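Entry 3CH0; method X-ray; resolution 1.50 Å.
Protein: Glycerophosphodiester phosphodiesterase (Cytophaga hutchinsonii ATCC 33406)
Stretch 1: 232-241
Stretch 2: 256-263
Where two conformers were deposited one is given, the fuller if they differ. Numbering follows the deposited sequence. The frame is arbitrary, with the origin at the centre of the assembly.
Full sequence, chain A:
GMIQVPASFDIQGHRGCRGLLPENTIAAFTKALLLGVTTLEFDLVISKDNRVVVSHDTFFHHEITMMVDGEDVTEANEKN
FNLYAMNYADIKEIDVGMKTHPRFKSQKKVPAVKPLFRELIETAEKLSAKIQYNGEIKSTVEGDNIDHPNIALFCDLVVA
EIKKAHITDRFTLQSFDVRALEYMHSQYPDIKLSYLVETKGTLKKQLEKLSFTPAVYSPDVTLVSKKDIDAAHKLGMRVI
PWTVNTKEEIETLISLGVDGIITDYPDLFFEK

Stretch 1, residues 232-241: AHKLGMRVIP
Stretch 2, residues 256-263: LGVDGIIT

A carboxylate placed where two strands begin to pair can bind backbone and side chain at once, as two segments of the Cytophaga hutchinsonii glycerophosphodiester phosphodiesterase illustrate. The first segment leaves a helix through a Schellman turn at Gly236 (phi/psi 87/12) and extends into a strand at 238-239; the second leaves its own helix the same way at Gly257 (104/12) and becomes a strand from 260 to 263. The two run parallel, with Val239 opposite Val258 (CA to CA 5.3 Å) and Ile240 opposite Gly260 (4.7 Å).

At Gly257 the positive phi would jam a CB against the preceding carbonyl; Gly257 O lies 3.1 Å from His233 CE1, at the edge of the imidazole. Val258 (-64/158, chi1 m) places CG1 3.9 Å from Pro241 CG and 4.4 Å from Val239 CG1, a small apolar cluster.

Asp259 (-98/-4, chi1 m, chi2 -78°) is the hub. The Asp259 CB points toward the first segment, and Asp259 OD2 accepts from His233 NE2 at 2.7 Å (His233 chi1 m, chi2 167°) and from Val239 N at 2.8 Å. Asp259 N returns a bond to Val239 O at 2.9 Å, so backbone and side chain together clasp one residue. A water joins the same pair of segments, donating to Asp259 O (2.9 Å) and accepting from Arg238 NH1 (3.1 Å).

Gly260, nearly fully extended (-179/176), leaves room for Ile240: an ideal CB would sit a tight 3.2 Å from Ile240 CG1. The buried Gly260 O finds no polar partner and lies 3.3 Å from Pro241 CD. Ile261 (chi1 m, chi2 m) points its CB away, yet CD1 swings back to 4.5 Å from Pro241 CG. Ile262 (chi1 m, chi2 t) resumes backbone pairing, its N donating to Pro241 O at 3.1 Å, while its CG1 packs 3.8 Å from Ile240 CG2 (Ile240 chi1 m, chi2 t). Thr263 (chi1 t) continues the strand beyond the contact.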

# COMPACT_ATOMS: atom_id res chain seq x y z
N ALA A 232 17.19 -9.83 -10.22
CA ALA A 232 15.73 -9.84 -10.27
C ALA A 232 15.26 -9.65 -11.70
O ALA A 232 14.36 -10.38 -12.14
CB ALA A 232 15.15 -8.73 -9.33
N HIS A 233 15.89 -8.73 -12.44
CA HIS A 233 15.59 -8.51 -13.84
C HIS A 233 15.79 -9.78 -14.69
O HIS A 233 14.97 -10.07 -15.55
CB HIS A 233 16.43 -7.38 -14.40
CG HIS A 233 15.95 -6.03 -13.97
ND1 HIS A 233 16.69 -4.86 -14.12
CD2 HIS A 233 14.77 -5.66 -13.40
CE1 HIS A 233 15.98 -3.85 -13.66
NE2 HIS A 233 14.82 -4.31 -13.20
N LYS A 234 16.83 -10.54 -14.40
CA LYS A 234 17.11 -11.78 -15.16
C LYS A 234 16.07 -12.86 -14.90
O LYS A 234 15.93 -13.81 -15.70
CB LYS A 234 18.49 -12.29 -14.80
CG LYS A 234 19.59 -11.35 -15.22
CD LYS A 234 20.44 -11.92 -16.33
CE LYS A 234 21.64 -11.01 -16.61
NZ LYS A 234 22.38 -10.61 -15.36
N LEU A 235 15.36 -12.75 -13.78
CA LEU A 235 14.19 -13.60 -13.49
C LEU A 235 12.88 -13.05 -14.03
O LEU A 235 11.82 -13.67 -13.88
CB LEU A 235 14.08 -13.85 -11.98
CG LEU A 235 15.16 -14.71 -11.31
CD1 LEU A 235 15.11 -14.57 -9.79
CD2 LEU A 235 15.03 -16.21 -11.76
N GLY A 236 12.92 -11.87 -14.63
CA GLY A 236 11.74 -11.29 -15.22
C GLY A 236 10.92 -10.46 -14.23
O GLY A 236 9.82 -10.03 -14.55
N MSE A 237 11.49 -10.18 -13.05
CA MSE A 237 10.81 -9.35 -12.02
C MSE A 237 11.13 -7.89 -12.24
O MSE A 237 12.22 -7.55 -12.69
CB MSE A 237 11.27 -9.70 -10.63
CG MSE A 237 10.80 -11.05 -10.23
SE MSE A 237 11.17 -11.44 -8.39
CE MSE A 237 13.01 -11.62 -8.61
N ARG A 238 10.18 -7.02 -11.86
CA ARG A 238 10.43 -5.61 -11.73
C ARG A 238 10.75 -5.33 -10.27
O ARG A 238 10.34 -6.09 -9.39
CB ARG A 238 9.24 -4.79 -12.15
CG ARG A 238 9.12 -4.90 -13.70
CD ARG A 238 7.93 -4.24 -14.26
NE ARG A 238 6.74 -5.00 -13.92
CZ ARG A 238 5.80 -4.61 -13.06
NH1 ARG A 238 5.89 -3.42 -12.45
NH2 ARG A 238 4.74 -5.41 -12.84
N VAL A 239 11.57 -4.32 -10.06
CA VAL A 239 12.04 -3.95 -8.72
C VAL A 239 11.53 -2.55 -8.35
O VAL A 239 11.84 -1.57 -9.02
CB VAL A 239 13.58 -4.01 -8.59
CG1 VAL A 239 14.00 -3.63 -7.13
CG2 VAL A 239 14.07 -5.42 -8.98
N ILE A 240 10.72 -2.48 -7.29
CA ILE A 240 10.04 -1.26 -6.87
C ILE A 240 10.20 -1.08 -5.35
O ILE A 240 9.42 -1.63 -4.58
CB ILE A 240 8.54 -1.26 -7.24
CG1 ILE A 240 8.40 -1.52 -8.75
CG2 ILE A 240 7.89 0.06 -6.89
CD1 ILE A 240 6.96 -1.52 -9.24
N PRO A 241 11.25 -0.35 -4.94
CA PRO A 241 11.50 -0.18 -3.52
C PRO A 241 10.64 0.88 -2.84
O PRO A 241 10.03 1.72 -3.50
CB PRO A 241 12.95 0.25 -3.44
CG PRO A 241 13.37 0.60 -4.77
CD PRO A 241 12.30 0.26 -5.77
N LEU A 256 20.54 2.90 -10.65
CA LEU A 256 20.84 1.49 -10.42
C LEU A 256 19.92 0.58 -11.19
O LEU A 256 20.09 -0.65 -11.20
CB LEU A 256 20.73 1.15 -8.94
CG LEU A 256 21.62 1.94 -7.99
CD1 LEU A 256 21.46 1.39 -6.56
CD2 LEU A 256 23.09 1.84 -8.47
N GLY A 257 18.88 1.15 -11.81
CA GLY A 257 17.99 0.31 -12.60
C GLY A 257 16.63 -0.09 -12.06
O GLY A 257 15.96 -0.94 -12.65
N VAL A 258 16.16 0.54 -10.96
CA VAL A 258 14.82 0.19 -10.50
C VAL A 258 13.74 0.56 -11.52
O VAL A 258 13.90 1.44 -12.37
CB VAL A 258 14.48 0.83 -9.14
CG1 VAL A 258 15.52 0.40 -8.07
CG2 VAL A 258 14.29 2.35 -9.19
N ASP A 259 12.61 -0.14 -11.37
CA ASP A 259 11.45 -0.01 -12.26
C ASP A 259 10.33 0.88 -11.79
O ASP A 259 9.37 1.15 -12.52
CB ASP A 259 10.89 -1.41 -12.54
CG ASP A 259 11.95 -2.34 -13.13
OD1 ASP A 259 12.20 -2.18 -14.34
OD2 ASP A 259 12.56 -3.13 -12.38
N GLY A 260 10.48 1.39 -10.57
CA GLY A 260 9.47 2.22 -9.95
C GLY A 260 9.94 2.65 -8.59
O GLY A 260 10.93 2.17 -8.07
N ILE A 261 9.10 3.49 -7.99
CA ILE A 261 9.34 4.03 -6.64
C ILE A 261 8.03 4.17 -5.93
O ILE A 261 7.07 4.66 -6.50
CB ILE A 261 10.00 5.43 -6.69
CG1 ILE A 261 11.44 5.27 -7.20
CG2 ILE A 261 9.95 6.20 -5.31
CD1 ILE A 261 12.45 4.78 -6.18
N ILE A 262 8.03 3.73 -4.67
CA ILE A 262 6.95 3.98 -3.73
C ILE A 262 7.43 5.15 -2.84
O ILE A 262 8.39 5.00 -2.12
CB ILE A 262 6.56 2.69 -2.97
CG1 ILE A 262 6.04 1.61 -3.92
CG2 ILE A 262 5.61 3.03 -1.73
CD1 ILE A 262 6.21 0.23 -3.36
N THR A 263 6.63 6.22 -2.84
CA THR A 263 7.00 7.41 -2.10
C THR A 263 5.84 8.13 -1.43
O THR A 263 4.75 8.21 -1.98
CB THR A 263 7.68 8.44 -3.06
OG1 THR A 263 8.07 9.63 -2.34
CG2 THR A 263 6.80 8.88 -4.25
O HOH W 1 7.46 -0.89 -13.39